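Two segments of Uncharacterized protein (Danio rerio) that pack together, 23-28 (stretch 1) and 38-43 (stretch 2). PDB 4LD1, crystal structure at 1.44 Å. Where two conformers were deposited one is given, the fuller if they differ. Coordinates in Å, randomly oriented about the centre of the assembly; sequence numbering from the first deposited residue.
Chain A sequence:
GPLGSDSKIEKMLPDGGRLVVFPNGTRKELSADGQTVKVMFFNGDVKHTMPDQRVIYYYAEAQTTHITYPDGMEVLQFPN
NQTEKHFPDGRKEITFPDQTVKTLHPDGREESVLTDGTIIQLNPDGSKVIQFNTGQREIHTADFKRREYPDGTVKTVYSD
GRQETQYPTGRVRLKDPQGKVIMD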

ATOM      1  N   PRO A  23      32.623  -0.212  21.472  1.00 23.01           N
ATOM      2  CA  PRO A  23      32.425  -0.037  22.907  1.00 28.17           C
ATOM      3  C   PRO A  23      31.028   0.458  23.286  1.00 29.91           C
ATOM      4  O   PRO A  23      30.556   0.165  24.386  1.00 32.48           O
ATOM      5  CB  PRO A  23      33.481   1.004  23.276  1.00 33.30           C
ATOM      6  CG  PRO A  23      34.568   0.816  22.281  1.00 31.72           C
ATOM      7  CD  PRO A  23      33.873   0.394  20.989  1.00 25.38           C
ATOM      8  N   ASN A  24      30.349   1.165  22.376  1.00 25.75           N
ATOM      9  CA  ASN A  24      29.033   1.699  22.683  1.00 29.74           C
ATOM     10  C   ASN A  24      27.890   0.696  22.487  1.00 27.25           C
ATOM     11  O   ASN A  24      26.725   1.021  22.711  1.00 31.73           O
ATOM     12  CB  ASN A  24      28.784   2.995  21.913  1.00 24.42           C
ATOM     13  CG  ASN A  24      28.555   2.773  20.417  1.00 22.63           C
ATOM     14  OD1 ASN A  24      28.618   1.659  19.904  1.00 21.80           O
ATOM     15  ND2 ASN A  24      28.298   3.859  19.718  1.00 25.05           N
ATOM     16  N   GLY A  25      28.246  -0.513  22.057  1.00 26.45           N
ATOM     17  CA  GLY A  25      27.300  -1.603  21.919  1.00 29.46           C
ATOM     18  C   GLY A  25      26.827  -1.854  20.499  1.00 23.21           C
ATOM     19  O   GLY A  25      26.208  -2.886  20.242  1.00 27.82           O
ATOM     20  N   THR A  26      27.119  -0.941  19.576  1.00 19.30           N
ATOM     21  CA  THR A  26      26.845  -1.196  18.155  1.00 17.09           C
ATOM     22  C   THR A  26      27.602  -2.445  17.706  1.00 17.15           C
ATOM     23  O   THR A  26      28.781  -2.645  18.083  1.00 19.41           O
ATOM     24  CB  THR A  26      27.210   0.026  17.299  1.00 18.31           C
ATOM     25  OG1 THR A  26      26.290   1.076  17.610  1.00 18.66           O
ATOM     26  CG2 THR A  26      27.185  -0.268  15.774  1.00 18.20           C
ATOM     27  N   ARG A  27      26.909  -3.281  16.936  1.00 19.25           N
ATOM     28  CA  ARG A  27      27.502  -4.499  16.415  1.00 20.98           C
ATOM     29  C   ARG A  27      27.361  -4.514  14.908  1.00 20.55           C
ATOM     30  O   ARG A  27      26.360  -4.080  14.369  1.00 23.70           O
ATOM     31  CB  ARG A  27      26.811  -5.746  16.985  1.00 24.81           C
ATOM     32  CG  ARG A  27      26.805  -5.825  18.481  1.00 31.12           C
ATOM     33  CD  ARG A  27      25.865  -6.920  18.939  1.00 39.51           C
ATOM     34  NE  ARG A  27      26.395  -8.249  18.674  1.00 48.31           N
ATOM     35  CZ  ARG A  27      27.211  -8.911  19.490  1.00 46.59           C
ATOM     36  NH1 ARG A  27      27.615  -8.364  20.633  1.00 44.16           N
ATOM     37  NH2 ARG A  27      27.634 -10.122  19.152  1.00 49.74           N
ATOM     38  N   LYS A  28      28.356  -5.044  14.229  0.80 18.71           N
ATOM     39  CA  LYS A  28      28.351  -5.153  12.779  0.80 18.15           C
ATOM     40  C   LYS A  28      28.806  -6.533  12.358  0.80 22.29           C
ATOM     41  O   LYS A  28      29.874  -6.980  12.785  0.80 23.59           O
ATOM     42  CB  LYS A  28      29.209  -4.064  12.127  0.80 21.00           C
ATOM     43  CG  LYS A  28      29.167  -4.087  10.592  0.80 27.34           C
ATOM     44  CD  LYS A  28      30.122  -3.117   9.904  0.80 42.62           C
ATOM     45  CE  LYS A  28      30.247  -1.770  10.594  0.80 49.11           C
ATOM     46  NZ  LYS A  28      31.207  -0.886   9.856  0.80 49.42           N
ATOM     47  N   LYS A  38      25.314  -6.348   8.147  1.00 20.27           N
ATOM     48  CA  LYS A  38      24.235  -6.011   9.064  1.00 20.21           C
ATOM     49  C   LYS A  38      24.810  -5.184  10.182  1.00 19.76           C
ATOM     50  O   LYS A  38      25.716  -5.643  10.876  1.00 21.58           O
ATOM     51  CB  LYS A  38      23.591  -7.272   9.629  1.00 20.45           C
ATOM     52  CG  LYS A  38      22.386  -7.003  10.505  1.00 24.71           C
ATOM     53  CD  LYS A  38      21.799  -8.288  11.022  1.00 26.91           C
ATOM     54  CE  LYS A  38      20.567  -8.043  11.864  1.00 30.71           C
ATOM     55  NZ  LYS A  38      20.027  -9.309  12.394  1.00 35.65           N
ATOM     56  N   VAL A  39      24.292  -3.976  10.358  1.00 19.48           N
ATOM     57  CA  VAL A  39      24.726  -3.108  11.449  1.00 17.99           C
ATOM     58  C   VAL A  39      23.568  -2.968  12.413  1.00 17.26           C
ATOM     59  O   VAL A  39      22.474  -2.564  12.016  1.00 19.72           O
ATOM     60  CB  VAL A  39      25.130  -1.716  10.962  1.00 19.95           C
ATOM     61  CG1 VAL A  39      25.677  -0.890  12.111  1.00 21.75           C
ATOM     62  CG2 VAL A  39      26.134  -1.818   9.850  1.00 23.21           C
ATOM     63  N   MET A  40      23.814  -3.349  13.662  1.00 19.47           N
ATOM     64  CA  MET A  40      22.826  -3.259  14.719  1.00 21.07           C
ATOM     65  C   MET A  40      23.306  -2.175  15.667  1.00 19.66           C
ATOM     66  O   MET A  40      24.213  -2.373  16.512  1.00 19.97           O
ATOM     67  CB  MET A  40      22.703  -4.604  15.414  1.00 22.46           C
ATOM     68  CG  MET A  40      22.090  -5.671  14.505  1.00 25.57           C
ATOM     69  SD  MET A  40      22.582  -7.339  14.900  1.00 32.65           S
ATOM     70  CE  MET A  40      24.232  -7.335  14.189  1.00 33.67           C
ATOM     71  N   PHE A  41      22.735  -0.996  15.480  1.00 19.11           N
ATOM     72  CA  PHE A  41      23.159   0.172  16.240  1.00 19.98           C
ATOM     73  C   PHE A  41      22.737   0.124  17.708  1.00 19.03           C
ATOM     74  O   PHE A  41      21.756  -0.540  18.053  1.00 21.92           O
ATOM     75  CB  PHE A  41      22.603   1.426  15.603  1.00 19.30           C
ATOM     76  CG  PHE A  41      23.173   1.710  14.270  1.00 20.21           C
ATOM     77  CD1 PHE A  41      24.451   2.249  14.160  1.00 20.71           C
ATOM     78  CD2 PHE A  41      22.440   1.461  13.122  1.00 20.79           C
ATOM     79  CE1 PHE A  41      24.980   2.525  12.935  1.00 22.46           C
ATOM     80  CE2 PHE A  41      22.963   1.724  11.902  1.00 22.00           C
ATOM     81  CZ  PHE A  41      24.229   2.268  11.800  1.00 24.08           C
ATOM     82  N   PHE A  42      23.455   0.875  18.543  1.00 19.88           N
ATOM     83  CA  PHE A  42      23.200   0.927  19.979  1.00 20.62           C
ATOM     84  C   PHE A  42      21.772   1.326  20.364  1.00 23.19           C
ATOM     85  O   PHE A  42      21.315   1.021  21.468  1.00 27.88           O
ATOM     86  CB  PHE A  42      24.197   1.895  20.653  1.00 23.28           C
ATOM     87  CG  PHE A  42      24.078   3.318  20.175  1.00 23.15           C
ATOM     88  CD1 PHE A  42      23.100   4.155  20.683  1.00 22.63           C
ATOM     89  CD2 PHE A  42      24.932   3.810  19.212  1.00 25.04           C
ATOM     90  CE1 PHE A  42      22.984   5.460  20.230  1.00 25.73           C
ATOM     91  CE2 PHE A  42      24.823   5.120  18.765  1.00 31.43           C
ATOM     92  CZ  PHE A  42      23.846   5.938  19.268  1.00 31.17           C
ATOM     93  N   ASN A  43      21.081   2.034  19.479  1.00 22.05           N
ATOM     94  CA  ASN A  43      19.733   2.533  19.779  1.00 23.96           C
ATOM     95  C   ASN A  43      18.644   1.583  19.286  1.00 25.31           C
ATOM     96  O   ASN A  43      17.462   1.896  19.380  1.00 27.64           O
ATOM     97  CB  ASN A  43      19.523   3.923  19.179  1.00 26.49           C
ATOM     98  CG  ASN A  43      19.436   3.907  17.675  1.00 26.69           C
ATOM     99  OD1 ASN A  43      19.849   2.953  17.023  1.00 22.25           O
ATOM    100  ND2 ASN A  43      18.844   4.957  17.114  1.00 34.10           N
TER
HETATM  101  O   HOH W   1      23.580  -3.449  19.151  1.00 38.37           O

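Where the regular strand pairing gives out, a side chain takes over: the hydroxyl of Thr26 accepts a hydrogen bond from the backbone amide of Phe42 (N to OG1, 3.0 Å), so the contact continues past the last bridge without a second backbone partner. The same hydroxyl is held from its own stretch. Asn24 OD1 accepts a hydrogen bond from Thr26 N at 3.0 Å and a weak one from Thr26 OG1 at 3.3 Å, so Thr26 OG1 gives its proton to the asparagine and offers a lone pair to the amide.

Beyond this junction the two segments run antiparallel, their end-to-end directions 172° apart. Arg27 and Met40 form the hydrogen-bonded pair, with Arg27 N to Met40 O at 2.9 Å and Met40 N to Arg27 O at 2.7 Å, both nearly linear. Lys28 and Val39 follow as a non-hydrogen-bonded pair, their CA atoms closer together at 4.4 Å. CA-H...O contacts supplement the ladder: Thr26 CA lies 3.3 Å from Met40 O, and Lys28 CA the same distance from Lys38 O. Met40 O is further engaged by a water that donates to it and to Gly25 O, each at 2.9 Å, linking the turn to the strand. Gly25 itself adopts a positive phi of 101°, at which a CB would be jammed against the preceding carbonyl oxygen.

The side chains alternate between the sheet faces. On one, Met40 CE approaches Arg27 CB at 4.1 Å, a contact between aliphatic portions. On the other, Lys28 CG meets Val39 CG2 at 3.9 Å before the lysine's end leads away, leaving its methylenes to make the apolar contact. Thr26 CG2 adds to the apolar packing, 4.0 Å from Val39 CG1. At the loop end, Phe42 presents its ring edge to Thr26 OG1, while its CD2 sits 3.4 Å from Asn24 ND2.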